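PDB 3R2T: superantigen-like protein SSL8 from Staphylococcus aureus, which is of unconfirmed function but, as a secreted member of the staphylococcal superantigen-like family, probably acts on host immune components rather than as a classical superantigen. Local coordinates for residues 97-103 against 131-137; 120-124 against 183-188; 177-183 against 232-238. One frame throughout, in Å; residues are numbered along the deposited sequence.

Contact 1: residues 97-103 against 131-137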
loop_
_atom_site.group_PDB
_atom_site.type_symbol
_atom_site.label_atom_id
_atom_site.label_comp_id
_atom_site.label_asym_id
_atom_site.label_seq_id
_atom_site.Cartn_x
_atom_site.Cartn_y
_atom_site.Cartn_z
ATOM N N GLN A 97 17.344 8.842 -6.591
ATOM C CA GLN A 97 15.980 8.447 -6.236
ATOM C C GLN A 97 15.955 7.484 -5.054
ATOM O O GLN A 97 16.871 6.683 -4.867
ATOM C CB GLN A 97 15.248 7.816 -7.432
ATOM C CG GLN A 97 14.629 8.819 -8.393
ATOM C CD GLN A 97 13.479 9.616 -7.756
ATOM O OE1 GLN A 97 12.986 9.285 -6.661
ATOM N NE2 GLN A 97 13.048 10.671 -8.444
ATOM N N LYS A 98 14.878 7.579 -4.275
ATOM C CA LYS A 98 14.655 6.748 -3.089
ATOM C C LYS A 98 13.530 5.765 -3.403
ATOM O O LYS A 98 12.510 6.160 -3.956
ATOM C CB LYS A 98 14.226 7.631 -1.907
ATOM C CG LYS A 98 15.152 8.811 -1.589
ATOM C CD LYS A 98 14.545 9.674 -0.475
ATOM C CE LYS A 98 15.284 11.002 -0.250
ATOM N NZ LYS A 98 16.688 10.832 0.207
ATOM N N PHE A 99 13.706 4.499 -3.033
ATOM C CA PHE A 99 12.705 3.475 -3.306
ATOM C C PHE A 99 12.284 2.669 -2.097
ATOM O O PHE A 99 13.024 2.549 -1.123
ATOM C CB PHE A 99 13.236 2.478 -4.336
ATOM C CG PHE A 99 13.474 3.068 -5.682
ATOM C CD1 PHE A 99 12.451 3.135 -6.608
ATOM C CD2 PHE A 99 14.721 3.555 -6.031
ATOM C CE1 PHE A 99 12.663 3.672 -7.850
ATOM C CE2 PHE A 99 14.937 4.084 -7.282
ATOM C CZ PHE A 99 13.909 4.145 -8.190
ATOM N N GLN A 100 11.085 2.099 -2.212
ATOM C CA GLN A 100 10.504 1.231 -1.196
ATOM C C GLN A 100 9.698 0.165 -1.919
ATOM O O GLN A 100 8.604 0.421 -2.408
ATOM C CB GLN A 100 9.628 2.010 -0.227
ATOM C CG GLN A 100 9.004 1.140 0.850
ATOM C CD GLN A 100 8.493 1.952 2.018
ATOM O OE1 GLN A 100 9.161 2.884 2.467
ATOM N NE2 GLN A 100 7.324 1.590 2.534
ATOM N N VAL A 101 10.264 -1.030 -1.961
ATOM C CA VAL A 101 9.696 -2.153 -2.665
ATOM C C VAL A 101 8.958 -3.081 -1.749
ATOM O O VAL A 101 9.543 -3.698 -0.843
ATOM C CB VAL A 101 10.804 -2.959 -3.353
ATOM C CG1 VAL A 101 10.210 -4.145 -4.117
ATOM C CG2 VAL A 101 11.608 -2.033 -4.274
ATOM N N PHE A 102 7.663 -3.199 -2.010
ATOM C CA PHE A 102 6.805 -4.052 -1.224
ATOM C C PHE A 102 6.893 -5.472 -1.759
ATOM O O PHE A 102 6.607 -5.715 -2.934
ATOM C CB PHE A 102 5.377 -3.538 -1.289
ATOM C CG PHE A 102 5.162 -2.246 -0.532
ATOM C CD1 PHE A 102 4.456 -2.241 0.650
ATOM C CD2 PHE A 102 5.698 -1.044 -0.986
ATOM C CE1 PHE A 102 4.249 -1.052 1.357
ATOM C CE2 PHE A 102 5.503 0.138 -0.283
ATOM C CZ PHE A 102 4.776 0.132 0.890
ATOM N N LEU A 103 7.278 -6.401 -0.888
ATOM C CA LEU A 103 7.417 -7.803 -1.248
ATOM C C LEU A 103 6.070 -8.491 -1.036
ATOM O O LEU A 103 5.859 -9.167 -0.026
ATOM C CB LEU A 103 8.484 -8.446 -0.370
ATOM C CG LEU A 103 9.842 -7.734 -0.410
ATOM C CD1 LEU A 103 10.838 -8.299 0.604
ATOM C CD2 LEU A 103 10.407 -7.755 -1.819
ATOM N N GLY A 131 9.402 12.026 -1.549
ATOM C CA GLY A 131 9.839 11.573 -2.853
ATOM C C GLY A 131 10.144 10.097 -3.001
ATOM O O GLY A 131 10.563 9.678 -4.069
ATOM N N ARG A 132 9.930 9.307 -1.946
ATOM C CA ARG A 132 10.208 7.871 -2.018
ATOM C C ARG A 132 9.111 7.167 -2.837
ATOM O O ARG A 132 7.923 7.332 -2.613
ATOM C CB ARG A 132 10.391 7.259 -0.622
ATOM C CG ARG A 132 10.891 5.809 -0.633
ATOM C CD ARG A 132 11.235 5.295 0.771
ATOM N NE ARG A 132 12.332 6.033 1.402
ATOM C CZ ARG A 132 13.633 5.793 1.206
ATOM N NH1 ARG A 132 14.051 4.833 0.379
ATOM N NH2 ARG A 132 14.533 6.528 1.834
ATOM N N ILE A 133 9.560 6.375 -3.793
ATOM C CA ILE A 133 8.704 5.681 -4.733
ATOM C C ILE A 133 8.288 4.301 -4.244
ATOM O O ILE A 133 9.130 3.422 -4.062
ATOM C CB ILE A 133 9.463 5.539 -6.073
ATOM C CG1 ILE A 133 9.838 6.941 -6.600
ATOM C CG2 ILE A 133 8.631 4.792 -7.070
ATOM C CD1 ILE A 133 10.870 6.950 -7.746
ATOM N N PHE A 134 6.986 4.121 -4.050
ATOM C CA PHE A 134 6.422 2.848 -3.596
ATOM C C PHE A 134 6.154 1.943 -4.790
ATOM O O PHE A 134 5.346 2.277 -5.651
ATOM C CB PHE A 134 5.107 3.097 -2.852
ATOM C CG PHE A 134 5.270 3.585 -1.426
ATOM C CD1 PHE A 134 6.298 4.438 -1.059
ATOM C CD2 PHE A 134 4.317 3.259 -0.475
ATOM C CE1 PHE A 134 6.416 4.900 0.256
ATOM C CE2 PHE A 134 4.415 3.722 0.842
ATOM C CZ PHE A 134 5.471 4.547 1.206
ATOM N N SER A 135 6.802 0.789 -4.815
ATOM C CA SER A 135 6.639 -0.161 -5.900
ATOM C C SER A 135 6.511 -1.577 -5.340
ATOM O O SER A 135 6.905 -1.840 -4.186
ATOM C CB SER A 135 7.825 -0.073 -6.860
ATOM O OG SER A 135 7.642 -0.894 -8.002
ATOM N N VAL A 136 5.969 -2.478 -6.167
ATOM C CA VAL A 136 5.735 -3.870 -5.779
ATOM C C VAL A 136 6.660 -4.889 -6.431
ATOM O O VAL A 136 6.722 -4.980 -7.641
ATOM C CB VAL A 136 4.306 -4.310 -6.132
ATOM C CG1 VAL A 136 4.097 -5.772 -5.774
ATOM C CG2 VAL A 136 3.275 -3.414 -5.433
ATOM N N SER A 137 7.370 -5.652 -5.607
ATOM C CA SER A 137 8.242 -6.731 -6.072
ATOM C C SER A 137 9.171 -6.328 -7.233
ATOM O O SER A 137 9.830 -5.284 -7.157
ATOM C CB SER A 137 7.374 -7.929 -6.403
ATOM O OG SER A 137 6.596 -8.277 -5.270
#

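Contact 2: residues 120-124 against 183-188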
loop_
_atom_site.group_PDB
_atom_site.type_symbol
_atom_site.label_atom_id
_atom_site.label_comp_id
_atom_site.label_asym_id
_atom_site.label_seq_id
_atom_site.Cartn_x
_atom_site.Cartn_y
_atom_site.Cartn_z
ATOM N N VAL A 120 16.268 -4.549 -9.684
ATOM C CA VAL A 120 14.925 -4.196 -9.321
ATOM C C VAL A 120 14.298 -3.380 -10.406
ATOM O O VAL A 120 14.881 -2.380 -10.851
ATOM C CB VAL A 120 14.912 -3.350 -8.024
ATOM C CG1 VAL A 120 13.502 -2.869 -7.696
ATOM C CG2 VAL A 120 15.526 -4.130 -6.844
ATOM N N PHE A 121 13.125 -3.829 -10.867
ATOM C CA PHE A 121 12.372 -3.094 -11.843
ATOM C C PHE A 121 11.275 -2.479 -11.005
ATOM O O PHE A 121 10.541 -3.187 -10.353
ATOM C CB PHE A 121 11.810 -3.995 -12.939
ATOM C CG PHE A 121 11.066 -3.231 -14.000
ATOM C CD1 PHE A 121 11.762 -2.559 -15.000
ATOM C CD2 PHE A 121 9.682 -3.166 -13.989
ATOM C CE1 PHE A 121 11.078 -1.829 -15.977
ATOM C CE2 PHE A 121 8.998 -2.442 -14.952
ATOM C CZ PHE A 121 9.694 -1.765 -15.942
ATOM N N ALA A 122 11.185 -1.160 -11.007
ATOM C CA ALA A 122 10.222 -0.442 -10.178
ATOM C C ALA A 122 9.300 0.457 -10.974
ATOM O O ALA A 122 9.716 1.082 -11.948
ATOM C CB ALA A 122 10.977 0.399 -9.126
ATOM N N VAL A 123 8.040 0.486 -10.547
ATOM C CA VAL A 123 6.986 1.308 -11.149
ATOM C C VAL A 123 6.237 1.943 -9.969
ATOM O O VAL A 123 5.859 1.261 -9.023
ATOM C CB VAL A 123 6.021 0.452 -12.004
ATOM C CG1 VAL A 123 4.924 1.316 -12.617
ATOM C CG2 VAL A 123 6.786 -0.267 -13.083
ATOM N N PRO A 124 6.010 3.244 -10.014
ATOM C CA PRO A 124 5.333 3.778 -8.841
ATOM C C PRO A 124 3.847 3.444 -8.744
ATOM O O PRO A 124 3.135 3.595 -9.723
ATOM C CB PRO A 124 5.499 5.308 -8.997
ATOM C CG PRO A 124 6.231 5.526 -10.304
ATOM C CD PRO A 124 6.175 4.251 -11.070
ATOM N N LYS A 183 6.804 -8.842 -13.961
ATOM C CA LYS A 183 6.456 -7.449 -13.808
ATOM C C LYS A 183 7.113 -6.627 -14.906
ATOM O O LYS A 183 6.438 -5.826 -15.593
ATOM C CB LYS A 183 6.922 -6.961 -12.432
ATOM C CG LYS A 183 6.740 -5.483 -12.167
ATOM C CD LYS A 183 7.464 -5.081 -10.906
ATOM C CE LYS A 183 7.214 -3.622 -10.572
ATOM N NZ LYS A 183 5.781 -3.448 -10.212
ATOM N N GLU A 184 8.426 -6.825 -15.084
ATOM C CA GLU A 184 9.183 -6.063 -16.103
ATOM C C GLU A 184 8.707 -6.379 -17.529
ATOM O O GLU A 184 8.506 -5.473 -18.329
ATOM C CB GLU A 184 10.715 -6.247 -15.940
ATOM C CG GLU A 184 11.537 -5.658 -17.080
ATOM C CD GLU A 184 13.046 -5.563 -16.810
ATOM O OE1 GLU A 184 13.546 -6.003 -15.734
ATOM O OE2 GLU A 184 13.740 -5.027 -17.705
ATOM N N LEU A 185 8.510 -7.660 -17.829
ATOM C CA LEU A 185 8.041 -8.061 -19.161
ATOM C C LEU A 185 6.663 -7.481 -19.422
ATOM O O LEU A 185 6.426 -6.908 -20.459
ATOM C CB LEU A 185 7.977 -9.572 -19.276
ATOM C CG LEU A 185 9.311 -10.297 -19.206
ATOM C CD1 LEU A 185 9.102 -11.796 -19.344
ATOM C CD2 LEU A 185 10.247 -9.805 -20.289
ATOM N N ASP A 186 5.765 -7.634 -18.454
ATOM C CA ASP A 186 4.403 -7.111 -18.544
ATOM C C ASP A 186 4.352 -5.620 -18.840
ATOM O O ASP A 186 3.607 -5.181 -19.713
ATOM C CB ASP A 186 3.688 -7.339 -17.218
ATOM C CG ASP A 186 2.298 -6.660 -17.164
ATOM O OD1 ASP A 186 2.121 -5.768 -16.310
ATOM O OD2 ASP A 186 1.407 -6.985 -17.981
ATOM N N PHE A 187 5.142 -4.846 -18.089
ATOM C CA PHE A 187 5.162 -3.405 -18.214
ATOM C C PHE A 187 5.763 -2.950 -19.541
ATOM O O PHE A 187 5.201 -2.069 -20.223
ATOM C CB PHE A 187 5.944 -2.757 -17.056
ATOM C CG PHE A 187 5.802 -1.243 -17.001
ATOM C CD1 PHE A 187 6.636 -0.423 -17.746
ATOM C CD2 PHE A 187 4.806 -0.659 -16.226
ATOM C CE1 PHE A 187 6.488 0.946 -17.718
ATOM C CE2 PHE A 187 4.644 0.714 -16.190
ATOM C CZ PHE A 187 5.483 1.526 -16.929
ATOM N N LYS A 188 6.899 -3.538 -19.909
ATOM C CA LYS A 188 7.575 -3.161 -21.162
ATOM C C LYS A 188 6.756 -3.563 -22.374
ATOM O O LYS A 188 6.720 -2.858 -23.376
ATOM C CB LYS A 188 8.970 -3.805 -21.249
ATOM C CG LYS A 188 10.083 -3.127 -20.418
ATOM C CD LYS A 188 11.366 -3.973 -20.510
ATOM C CE LYS A 188 12.631 -3.146 -20.244
ATOM N NZ LYS A 188 12.630 -2.390 -18.977
HETATM O O HOH W 1 4.975 -1.327 -8.638
#

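Contact 3: residues 177-183 against 232-238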
loop_
_atom_site.group_PDB
_atom_site.type_symbol
_atom_site.label_atom_id
_atom_site.label_comp_id
_atom_site.label_asym_id
_atom_site.label_seq_id
_atom_site.Cartn_x
_atom_site.Cartn_y
_atom_site.Cartn_z
ATOM N N LYS A 177 18.333 -9.110 -19.120
ATOM C CA LYS A 177 18.595 -9.931 -17.953
ATOM C C LYS A 177 18.394 -11.437 -18.143
ATOM O O LYS A 177 17.484 -11.859 -18.846
ATOM C CB LYS A 177 17.676 -9.469 -16.825
ATOM C CG LYS A 177 17.874 -8.012 -16.410
ATOM C CD LYS A 177 16.789 -7.602 -15.390
ATOM C CE LYS A 177 17.112 -7.975 -13.973
ATOM N NZ LYS A 177 17.759 -9.274 -13.693
ATOM N N GLU A 178 19.243 -12.221 -17.481
ATOM C CA GLU A 178 19.169 -13.695 -17.489
ATOM C C GLU A 178 17.923 -14.126 -16.724
ATOM O O GLU A 178 17.215 -15.085 -17.101
ATOM C CB GLU A 178 20.396 -14.276 -16.810
ATOM C CG GLU A 178 21.683 -13.897 -17.531
ATOM C CD GLU A 178 22.951 -14.138 -16.719
ATOM O OE1 GLU A 178 24.036 -13.841 -17.264
ATOM O OE2 GLU A 178 22.871 -14.593 -15.551
ATOM N N GLU A 179 17.663 -13.401 -15.641
ATOM C CA GLU A 179 16.499 -13.630 -14.816
ATOM C C GLU A 179 15.682 -12.333 -14.889
ATOM O O GLU A 179 16.153 -11.274 -14.474
ATOM C CB GLU A 179 16.928 -13.936 -13.380
ATOM C CG GLU A 179 15.750 -14.297 -12.462
ATOM C CD GLU A 179 16.162 -14.604 -11.004
ATOM O OE1 GLU A 179 16.279 -13.650 -10.195
ATOM O OE2 GLU A 179 16.302 -15.812 -10.672
ATOM N N VAL A 180 14.467 -12.417 -15.402
ATOM C CA VAL A 180 13.625 -11.258 -15.559
ATOM C C VAL A 180 12.250 -11.472 -14.884
ATOM O O VAL A 180 11.647 -12.543 -14.988
ATOM C CB VAL A 180 13.466 -10.945 -17.057
ATOM C CG1 VAL A 180 12.671 -12.014 -17.725
ATOM C CG2 VAL A 180 12.836 -9.566 -17.284
ATOM N N SER A 181 11.765 -10.452 -14.174
ATOM C CA SER A 181 10.476 -10.556 -13.493
ATOM C C SER A 181 9.361 -10.428 -14.514
ATOM O O SER A 181 9.522 -9.781 -15.534
ATOM C CB SER A 181 10.325 -9.456 -12.420
ATOM O OG SER A 181 10.258 -8.142 -13.003
ATOM N N LEU A 182 8.227 -11.062 -14.230
ATOM C CA LEU A 182 7.073 -10.982 -15.079
ATOM C C LEU A 182 6.582 -9.528 -15.077
ATOM O O LEU A 182 6.025 -9.061 -16.046
ATOM C CB LEU A 182 5.995 -11.886 -14.531
ATOM C CG LEU A 182 4.704 -12.069 -15.305
ATOM C CD1 LEU A 182 4.996 -12.726 -16.682
ATOM C CD2 LEU A 182 3.718 -12.918 -14.456
ATOM N N LYS A 183 6.804 -8.842 -13.961
ATOM C CA LYS A 183 6.456 -7.449 -13.808
ATOM C C LYS A 183 7.113 -6.627 -14.906
ATOM O O LYS A 183 6.438 -5.826 -15.593
ATOM C CB LYS A 183 6.922 -6.961 -12.432
ATOM C CG LYS A 183 6.740 -5.483 -12.167
ATOM C CD LYS A 183 7.464 -5.081 -10.906
ATOM C CE LYS A 183 7.214 -3.622 -10.572
ATOM N NZ LYS A 183 5.781 -3.448 -10.212
ATOM N N MET A 232 3.793 -10.154 -9.535
ATOM C CA MET A 232 4.923 -9.302 -9.867
ATOM C C MET A 232 6.270 -9.783 -9.333
ATOM O O MET A 232 7.311 -9.224 -9.688
ATOM C CB MET A 232 4.629 -7.888 -9.419
ATOM C CG MET A 232 3.515 -7.242 -10.214
ATOM S SD MET A 232 3.140 -5.626 -9.534
ATOM C CE MET A 232 1.947 -5.025 -10.765
ATOM N N ALA A 233 6.255 -10.805 -8.483
ATOM C CA ALA A 233 7.482 -11.370 -7.959
ATOM C C ALA A 233 7.901 -12.608 -8.751
ATOM O O ALA A 233 8.970 -13.128 -8.492
ATOM C CB ALA A 233 7.341 -11.722 -6.476
ATOM N N ASP A 234 7.077 -13.081 -9.697
ATOM C CA ASP A 234 7.434 -14.275 -10.501
ATOM C C ASP A 234 8.617 -13.951 -11.396
ATOM O O ASP A 234 8.647 -12.909 -12.031
ATOM C CB ASP A 234 6.275 -14.771 -11.370
ATOM C CG ASP A 234 5.147 -15.400 -10.565
ATOM O OD1 ASP A 234 5.104 -15.268 -9.319
ATOM O OD2 ASP A 234 4.280 -16.043 -11.200
ATOM N N VAL A 235 9.585 -14.859 -11.453
ATOM C CA VAL A 235 10.793 -14.635 -12.218
ATOM C C VAL A 235 10.922 -15.700 -13.281
ATOM O O VAL A 235 10.626 -16.870 -13.044
ATOM C CB VAL A 235 12.050 -14.629 -11.297
ATOM C CG1 VAL A 235 11.902 -13.563 -10.199
ATOM C CG2 VAL A 235 12.292 -16.024 -10.645
ATOM N N ILE A 236 11.382 -15.272 -14.453
ATOM C CA ILE A 236 11.547 -16.126 -15.612
ATOM C C ILE A 236 12.987 -16.139 -16.151
ATOM O O ILE A 236 13.648 -15.085 -16.252
ATOM C CB ILE A 236 10.622 -15.600 -16.723
ATOM C CG1 ILE A 236 9.174 -15.525 -16.212
ATOM C CG2 ILE A 236 10.695 -16.466 -17.947
ATOM C CD1 ILE A 236 8.232 -14.848 -17.202
ATOM N N ASN A 237 13.467 -17.333 -16.489
ATOM C CA ASN A 237 14.793 -17.526 -17.098
ATOM C C ASN A 237 14.682 -17.123 -18.578
ATOM O O ASN A 237 14.153 -17.871 -19.393
ATOM C CB ASN A 237 15.219 -18.997 -16.947
ATOM C CG ASN A 237 16.530 -19.304 -17.628
ATOM O OD1 ASN A 237 17.038 -18.499 -18.396
ATOM N ND2 ASN A 237 17.081 -20.492 -17.358
ATOM N N SER A 238 15.177 -15.931 -18.914
ATOM C CA SER A 238 15.067 -15.393 -20.268
ATOM C C SER A 238 15.602 -16.311 -21.368
ATOM O O SER A 238 15.083 -16.304 -22.470
ATOM C CB SER A 238 15.715 -14.003 -20.370
ATOM O OG SER A 238 17.098 -14.060 -20.100
#

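Contact 1: residues 97-103 against 131-137
The amide of Gln100 lies over one face of the Phe134 ring, with Gln100 NE2 3.7 Å from Phe134 CZ and the two planes only 25° apart. Phe102 reaches the same ring obliquely, its CE2 3.3 Å from Phe134 CD2, while its own edge faces Ser135 O. The guanidinium of Arg132 carries Lys98 CB over the centre of one face and has the carbonyl of Phe99 at its edge. These groups decorate the parallel pairing of strands 99-102 and 133-136, part of the curled sheet of the OB-fold domain. Gln100 stands with CG anti to its backbone N (chi1 -180°) and an extended chain, which lays its amide over Phe134. Facing the opposite side of the sheet, Phe99 and Ile133 lie side by side and meet through Phe99 CE1 and Ile133 CD1, 3.7 Å apart; the Phe99 ring is packed further by Phe92 and Tyr72. The ladder runs from Ile133 N on Lys98 O through Gln100 and Ser135 to Phe102 N on Ser135 O, a short bond of 2.7 Å, and ends with Ser137 N on Phe102 O. Phe148 of the second subunit meets the Phe102 ring edge-to-face, and Phe174 of that subunit packs on Phe134, so the face carrying Gln100, Phe102, Phe134 and Val136 is covered in part by the second subunit. Arg132, bent at chi3 (-63°), turns its head back across the neighbouring strand, where Arg132 NH1 donates to Phe99 O at 2.9 Å, in the guanidinium plane but from above the carbonyl plane.

Contact 2: residues 120-124 against 183-188
This is the interface between the two domains of the toxin fold: strand 120-122 of the OB-fold barrel, with the loop after it, packs against helix 183-188 of the beta-grasp domain. Phe121 points at the helix and carries most of the contact. With CG anti to the backbone N (chi1 -178°), its ring is pushed out from the strand until Glu184 CB sits over one face, 3.9 Å from the ring centroid, a CH-pi contact. The Glu184 side chain continues across that ring, its carboxylate plane tilted only 14° from the ring plane. The Phe187 side chain runs across that of Phe121 at about a right angle, Phe121 CE2 lying 3.7 Å from Phe187 CB; the rings themselves meet obliquely, planes at 59°. Val123 comes from the opposite direction to Phe187: its CG2 lies over one face of that ring, and Val123 CG1 is 3.6 Å from Phe187 CE2. Lys188 NZ approaches Phe121 CE1 obliquely while bound in a salt bridge to Glu184 OE2 at 3.1 Å; its stronger partner is the carboxylate of Glu73, outside the segments. The extended aliphatic chain of Lys183 passes the Phe121 carbonyl, Lys183 CE lying 3.4 Å from Phe121 O. A final bend at chi4 brings its ammonium to a water, 2.8 Å from Lys183 NZ, which in turn donates to Val123 O. An apolar centre of two phenylalanines and a valine, edged by lysines and a water, thus joins barrel to helix in the two-domain architecture of staphylococcal superantigens and superantigen-like proteins.

Contact 3: residues 177-183 against 232-238
Val180 and Ile236 form the hydrogen-bonded pair of a two-stranded antiparallel ladder: Val180 N donates to Ile236 O at 2.9 Å, in the carbonyl plane, and Ile236 N returns the bond to Val180 O at 2.8 Å. Leu182 N, at the start of the helix, extends the ladder to Asp234 O. At the other end Ser238 is used twice, its backbone N on Glu178 O and its hydroxyl on the carbonyl of the residue before, with Ser238 OG 2.6 Å from Lys177 O. The carbonyl of Glu179 is taken by Lys177 NZ at 2.7 Å, within the same segment; that ammonium also pairs with Asp119. Carboxylate oxygens of Glu178 accept from Val144 N and Lys145 N, and Glu179 OE1 from Lys141 N. Ser181 is the helix N-cap: chi1 of 66° sets OG between its own N and carbonyl carbon, where it takes the N-H of Glu184. Apolar contact comes from Leu182 CD1, 3.9 Å from Ile236 CD1, and from Glu179 CG against Val235 CB. Lys183 CB lies beside Met232 CB, and Lys183 NZ stands 3.5 Å from Met232 SD. Backbone bonds therefore set the register, while the carboxylates of Glu178 and Glu179 bond to the backbone amides of Lys141, Val144 and Lys145, so the ladder is held to the end of strand 133-141 and the chain that follows it as well as to itself.

From the N terminus, contact 1 closes first, pairing strand 99-102 with 133-136 around a loop that contains strand 118-122. Contact 2 opens inside that loop, at 120-124, and reaches forward to helix 182-197, so contacts 1 and 2 cross; Ser135 OG bonds Val123 N where their strands are neighbours. Contact 3 opens at 177-183, before contact 2 has closed, and returns at 232-238, crossing contact 2 but following contact 1 in series. Lys183 belongs to both later contacts, and its NZ makes a weak bond to Val136 O of contact 1. Contact 1 pairs two OB-fold strands, contact 3 forms a small two-stranded sheet at the start of helix 182-197, and contact 2 joins that helix to the OB-fold.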